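Local coordinates for protein interpain A (Prevotella intermedia, PDB 3BB7) that probably acts as a cysteine protease of the C10 family, seen here as a proform fragment whose predicted nucleophile has been replaced, at residues V86-Y100 and V282-Y294. The protein carries 1 engineered substitution. Sequence-based numbering, arbitrary orientation. Where two conformers were deposited one is given.
Sequences VSTLLTTTWGQQMPY and VNWGWNGDVDGYY
Beside the predicted active site of this papain-like (clan CA) peptidase, the loop 86-100, which leads toward helix 116-128, lies along the turn between strands 280-283 and 292-294. Two direct hydrogen bonds join them. Asn283 ND2 donates to Thr92 O at 2.8 Å, with the acceptor in the plane of the Asn amide. CG of Asn283 is anti to the backbone N (chi1 -173°), which carries the amide across to the loop. Its OD1 accepts from Gly285 N, closing an Asx turn, and also bonds Gln123 of helix 116-128. The Leu90 side chain crosses that of Asn283 at about a right angle, with CD2 against its CB and ND2.

Farther along, Asn287 N donates to Trp94 O at 3.0 Å, from above the carbonyl plane. Asn287 belongs to a type I' beta turn, Trp286 to Asp289. Its CA makes a CA-H...O contact with Thr93 O. Gly95 CA does the same to Gly285 O at 3.3 Å, nearly straight at the hydrogen (172°). Asn287 OD1 also lies 3.4 Å from Gly95 CA. Water 5 links OD1 to Gln97 N, and water 6 links it to Tyr100 OH.

Gln96 lies next to Ala116, the engineered residue at the predicted nucleophile position, consistent with the oxyanion-hole glutamine of papain-like enzymes. The Gln96 chain, extended beyond CG, brings NE2 to the edge of the Trp286 ring, 3.5 Å from CZ3. The amide stands almost upright to that ring (84°). Water 4 accepts from NE2 and lies 2.8 Å from Gly285 O.

At the far end Tyr293 OH approaches Thr88 OG1 to 3.3 Å. That OG1 is hydrogen-bonded to Ser281. Water 1 bonds Tyr293 OH and reaches Val86 O weakly.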
# COMPACT_ATOMS: atom_id res chain seq x y z
N VAL A 86 0.55 -5.82 -16.81
CA VAL A 86 1.82 -5.29 -16.29
C VAL A 86 2.19 -6.16 -15.09
O VAL A 86 1.51 -6.15 -14.07
CB VAL A 86 1.68 -3.80 -15.87
CG1 VAL A 86 2.96 -3.31 -15.18
CG2 VAL A 86 1.36 -2.95 -17.14
N SER A 87 3.23 -6.98 -15.24
CA SER A 87 3.57 -7.89 -14.15
C SER A 87 4.22 -7.09 -13.01
O SER A 87 4.88 -6.08 -13.25
CB SER A 87 4.47 -9.02 -14.63
OG SER A 87 5.61 -8.49 -15.25
N THR A 88 3.95 -7.53 -11.78
CA THR A 88 4.50 -6.98 -10.55
C THR A 88 5.86 -6.29 -10.74
O THR A 88 6.84 -6.96 -11.09
CB THR A 88 4.63 -8.15 -9.54
OG1 THR A 88 3.36 -8.80 -9.45
CG2 THR A 88 5.09 -7.66 -8.14
N LEU A 89 5.89 -4.97 -10.52
CA LEU A 89 7.08 -4.16 -10.70
C LEU A 89 8.05 -4.14 -9.53
O LEU A 89 9.28 -4.10 -9.75
CB LEU A 89 6.67 -2.71 -11.03
CG LEU A 89 5.99 -2.57 -12.40
CD1 LEU A 89 5.40 -1.17 -12.58
CD2 LEU A 89 6.97 -2.85 -13.56
N LEU A 90 7.53 -4.12 -8.29
CA LEU A 90 8.44 -4.02 -7.15
C LEU A 90 9.13 -5.36 -6.85
O LEU A 90 8.58 -6.45 -7.13
CB LEU A 90 7.64 -3.61 -5.90
CG LEU A 90 7.40 -2.14 -5.57
CD1 LEU A 90 7.24 -1.12 -6.69
CD2 LEU A 90 6.28 -2.05 -4.50
N THR A 91 10.33 -5.28 -6.26
CA THR A 91 11.04 -6.50 -5.81
C THR A 91 11.17 -6.57 -4.29
O THR A 91 11.66 -7.57 -3.74
CB THR A 91 12.44 -6.57 -6.44
OG1 THR A 91 13.15 -5.36 -6.16
CG2 THR A 91 12.30 -6.74 -7.98
N THR A 92 10.75 -5.51 -3.61
CA THR A 92 10.92 -5.42 -2.17
C THR A 92 9.72 -6.03 -1.44
O THR A 92 8.60 -6.10 -1.98
CB THR A 92 11.07 -3.96 -1.73
OG1 THR A 92 9.99 -3.18 -2.29
CG2 THR A 92 12.39 -3.40 -2.18
N THR A 93 9.95 -6.47 -0.21
CA THR A 93 8.89 -6.95 0.65
C THR A 93 9.01 -6.27 2.01
O THR A 93 9.22 -6.91 3.04
CB THR A 93 8.91 -8.49 0.79
OG1 THR A 93 10.24 -8.93 1.07
CG2 THR A 93 8.40 -9.13 -0.48
N TRP A 94 8.89 -4.95 2.00
CA TRP A 94 9.16 -4.19 3.22
C TRP A 94 8.00 -4.15 4.20
O TRP A 94 6.88 -4.59 3.86
CB TRP A 94 9.64 -2.78 2.83
CG TRP A 94 10.99 -2.81 2.14
CD1 TRP A 94 11.82 -3.89 2.00
CD2 TRP A 94 11.68 -1.70 1.56
NE1 TRP A 94 13.00 -3.52 1.37
CE2 TRP A 94 12.92 -2.19 1.07
CE3 TRP A 94 11.35 -0.34 1.35
CZ2 TRP A 94 13.84 -1.38 0.39
CZ3 TRP A 94 12.27 0.48 0.70
CH2 TRP A 94 13.50 -0.05 0.22
N GLY A 95 8.26 -3.68 5.42
CA GLY A 95 7.26 -3.66 6.46
C GLY A 95 7.43 -2.43 7.33
O GLY A 95 8.00 -1.41 6.87
N GLN A 96 6.95 -2.49 8.57
CA GLN A 96 6.88 -1.30 9.42
C GLN A 96 7.68 -1.42 10.72
O GLN A 96 7.81 -0.42 11.46
CB GLN A 96 5.43 -1.01 9.82
CG GLN A 96 4.51 -0.66 8.66
CD GLN A 96 3.19 -0.08 9.15
OE1 GLN A 96 3.17 0.70 10.11
NE2 GLN A 96 2.08 -0.45 8.48
N GLN A 97 8.19 -2.61 11.02
CA GLN A 97 8.96 -2.81 12.26
C GLN A 97 10.47 -2.96 12.00
O GLN A 97 10.99 -2.31 11.08
CB GLN A 97 8.32 -3.90 13.13
CG GLN A 97 6.90 -3.51 13.50
CD GLN A 97 6.28 -4.41 14.50
OE1 GLN A 97 5.71 -5.43 14.14
NE2 GLN A 97 6.38 -4.03 15.76
N MET A 98 11.21 -3.73 12.80
CA MET A 98 12.66 -3.72 12.59
C MET A 98 13.06 -4.40 11.28
O MET A 98 12.48 -5.42 10.93
CB MET A 98 13.40 -4.33 13.80
CG MET A 98 13.36 -3.40 15.00
SD MET A 98 14.38 -1.90 14.81
CE MET A 98 16.03 -2.63 14.75
N PRO A 99 14.06 -3.86 10.58
CA PRO A 99 14.85 -2.67 10.89
C PRO A 99 14.29 -1.37 10.31
O PRO A 99 14.92 -0.30 10.47
CB PRO A 99 16.18 -2.97 10.22
CG PRO A 99 15.76 -3.76 8.97
CD PRO A 99 14.55 -4.54 9.36
N TYR A 100 13.14 -1.44 9.64
CA TYR A 100 12.55 -0.27 8.98
C TYR A 100 12.36 0.89 9.93
O TYR A 100 12.50 2.05 9.51
CB TYR A 100 11.21 -0.67 8.37
CG TYR A 100 11.33 -1.94 7.53
CD1 TYR A 100 10.81 -3.17 7.97
CD2 TYR A 100 12.02 -1.93 6.30
CE1 TYR A 100 10.96 -4.35 7.20
CE2 TYR A 100 12.15 -3.09 5.53
CZ TYR A 100 11.64 -4.29 6.00
OH TYR A 100 11.79 -5.38 5.17
N VAL A 282 -0.67 -6.16 -5.72
CA VAL A 282 -0.62 -5.39 -4.48
C VAL A 282 0.56 -5.83 -3.61
O VAL A 282 0.77 -7.04 -3.38
CB VAL A 282 -1.90 -5.57 -3.67
CG1 VAL A 282 -1.85 -4.78 -2.36
CG2 VAL A 282 -3.15 -5.15 -4.48
N ASN A 283 1.31 -4.82 -3.16
CA ASN A 283 2.33 -4.99 -2.14
C ASN A 283 1.82 -4.31 -0.88
O ASN A 283 1.77 -3.10 -0.83
CB ASN A 283 3.65 -4.40 -2.62
CG ASN A 283 4.80 -4.70 -1.67
OD1 ASN A 283 4.67 -4.52 -0.46
ND2 ASN A 283 5.92 -5.21 -2.22
N TRP A 284 1.39 -5.09 0.10
CA TRP A 284 0.72 -4.54 1.28
C TRP A 284 1.67 -3.86 2.25
O TRP A 284 1.20 -3.22 3.19
CB TRP A 284 -0.01 -5.63 2.07
CG TRP A 284 -1.03 -6.42 1.27
CD1 TRP A 284 -0.88 -7.69 0.78
CD2 TRP A 284 -2.35 -5.99 0.90
NE1 TRP A 284 -2.03 -8.08 0.13
CE2 TRP A 284 -2.93 -7.05 0.16
CE3 TRP A 284 -3.07 -4.79 1.07
CZ2 TRP A 284 -4.21 -6.97 -0.37
CZ3 TRP A 284 -4.38 -4.72 0.51
CH2 TRP A 284 -4.91 -5.81 -0.19
N GLY A 285 2.97 -4.03 2.06
CA GLY A 285 3.97 -3.43 2.96
C GLY A 285 3.94 -4.10 4.33
O GLY A 285 4.16 -3.45 5.34
N TRP A 286 3.69 -5.41 4.36
CA TRP A 286 3.67 -6.16 5.61
C TRP A 286 4.58 -7.36 5.47
O TRP A 286 4.16 -8.50 5.65
CB TRP A 286 2.26 -6.53 6.05
CG TRP A 286 2.20 -6.78 7.54
CD1 TRP A 286 2.20 -8.00 8.17
CD2 TRP A 286 2.14 -5.79 8.60
NE1 TRP A 286 2.14 -7.83 9.52
CE2 TRP A 286 2.12 -6.48 9.82
CE3 TRP A 286 2.13 -4.38 8.61
CZ2 TRP A 286 2.05 -5.82 11.06
CZ3 TRP A 286 2.05 -3.71 9.85
CH2 TRP A 286 2.01 -4.44 11.06
N ASN A 287 5.83 -7.08 5.11
CA ASN A 287 6.90 -8.09 5.02
C ASN A 287 6.60 -9.16 3.99
O ASN A 287 7.08 -10.31 4.12
CB ASN A 287 7.17 -8.71 6.41
CG ASN A 287 7.27 -7.65 7.46
OD1 ASN A 287 8.17 -6.82 7.41
ND2 ASN A 287 6.26 -7.57 8.33
N GLY A 288 5.81 -8.79 2.98
CA GLY A 288 5.45 -9.70 1.90
C GLY A 288 4.23 -10.55 2.22
O GLY A 288 3.67 -11.19 1.30
N ASP A 289 3.74 -10.51 3.46
CA ASP A 289 2.60 -11.36 3.81
C ASP A 289 1.44 -11.06 2.86
O ASP A 289 0.98 -9.93 2.76
CB ASP A 289 2.13 -11.07 5.22
CG ASP A 289 3.10 -11.54 6.29
OD1 ASP A 289 2.79 -11.28 7.50
OD2 ASP A 289 4.13 -12.18 5.97
N VAL A 290 0.94 -12.12 2.24
CA VAL A 290 -0.22 -12.12 1.35
C VAL A 290 -0.20 -11.15 0.16
O VAL A 290 -1.24 -10.87 -0.42
CB VAL A 290 -1.59 -12.16 2.12
CG1 VAL A 290 -1.68 -13.41 3.01
CG2 VAL A 290 -1.85 -10.89 2.95
N ASP A 291 1.00 -10.72 -0.24
CA ASP A 291 1.11 -9.96 -1.49
C ASP A 291 0.58 -10.85 -2.63
O ASP A 291 0.73 -12.08 -2.59
CB ASP A 291 2.56 -9.52 -1.79
CG ASP A 291 3.08 -8.48 -0.84
OD1 ASP A 291 2.29 -7.95 -0.03
OD2 ASP A 291 4.31 -8.16 -0.94
N GLY A 292 -0.07 -10.23 -3.61
CA GLY A 292 -0.68 -10.99 -4.71
C GLY A 292 -1.55 -10.10 -5.56
O GLY A 292 -1.40 -8.87 -5.51
N TYR A 293 -2.46 -10.70 -6.33
CA TYR A 293 -3.37 -9.94 -7.20
C TYR A 293 -4.76 -9.92 -6.60
O TYR A 293 -5.30 -10.96 -6.20
CB TYR A 293 -3.40 -10.58 -8.57
CG TYR A 293 -2.19 -10.26 -9.44
CD1 TYR A 293 -2.31 -9.37 -10.51
CD2 TYR A 293 -0.95 -10.80 -9.17
CE1 TYR A 293 -1.20 -9.10 -11.33
CE2 TYR A 293 0.16 -10.54 -9.99
CZ TYR A 293 0.03 -9.65 -11.04
OH TYR A 293 1.12 -9.41 -11.85
N TYR A 294 -5.34 -8.74 -6.55
CA TYR A 294 -6.61 -8.52 -5.86
C TYR A 294 -7.54 -7.63 -6.64
O TYR A 294 -7.10 -6.73 -7.35
CB TYR A 294 -6.31 -7.86 -4.49
CG TYR A 294 -5.58 -8.83 -3.56
CD1 TYR A 294 -6.30 -9.73 -2.77
CD2 TYR A 294 -4.18 -8.87 -3.50
CE1 TYR A 294 -5.67 -10.66 -1.96
CE2 TYR A 294 -3.52 -9.81 -2.64
CZ TYR A 294 -4.30 -10.68 -1.87
OH TYR A 294 -3.72 -11.64 -1.07
O HOH W 1 0.27 -9.15 -14.46
O HOH W 2 5.70 -6.21 1.58
O HOH W 3 5.40 -4.74 9.51
O HOH W 4 2.34 -1.39 5.78
O HOH W 5 8.61 -5.26 9.70
O HOH W 6 10.54 -7.51 6.34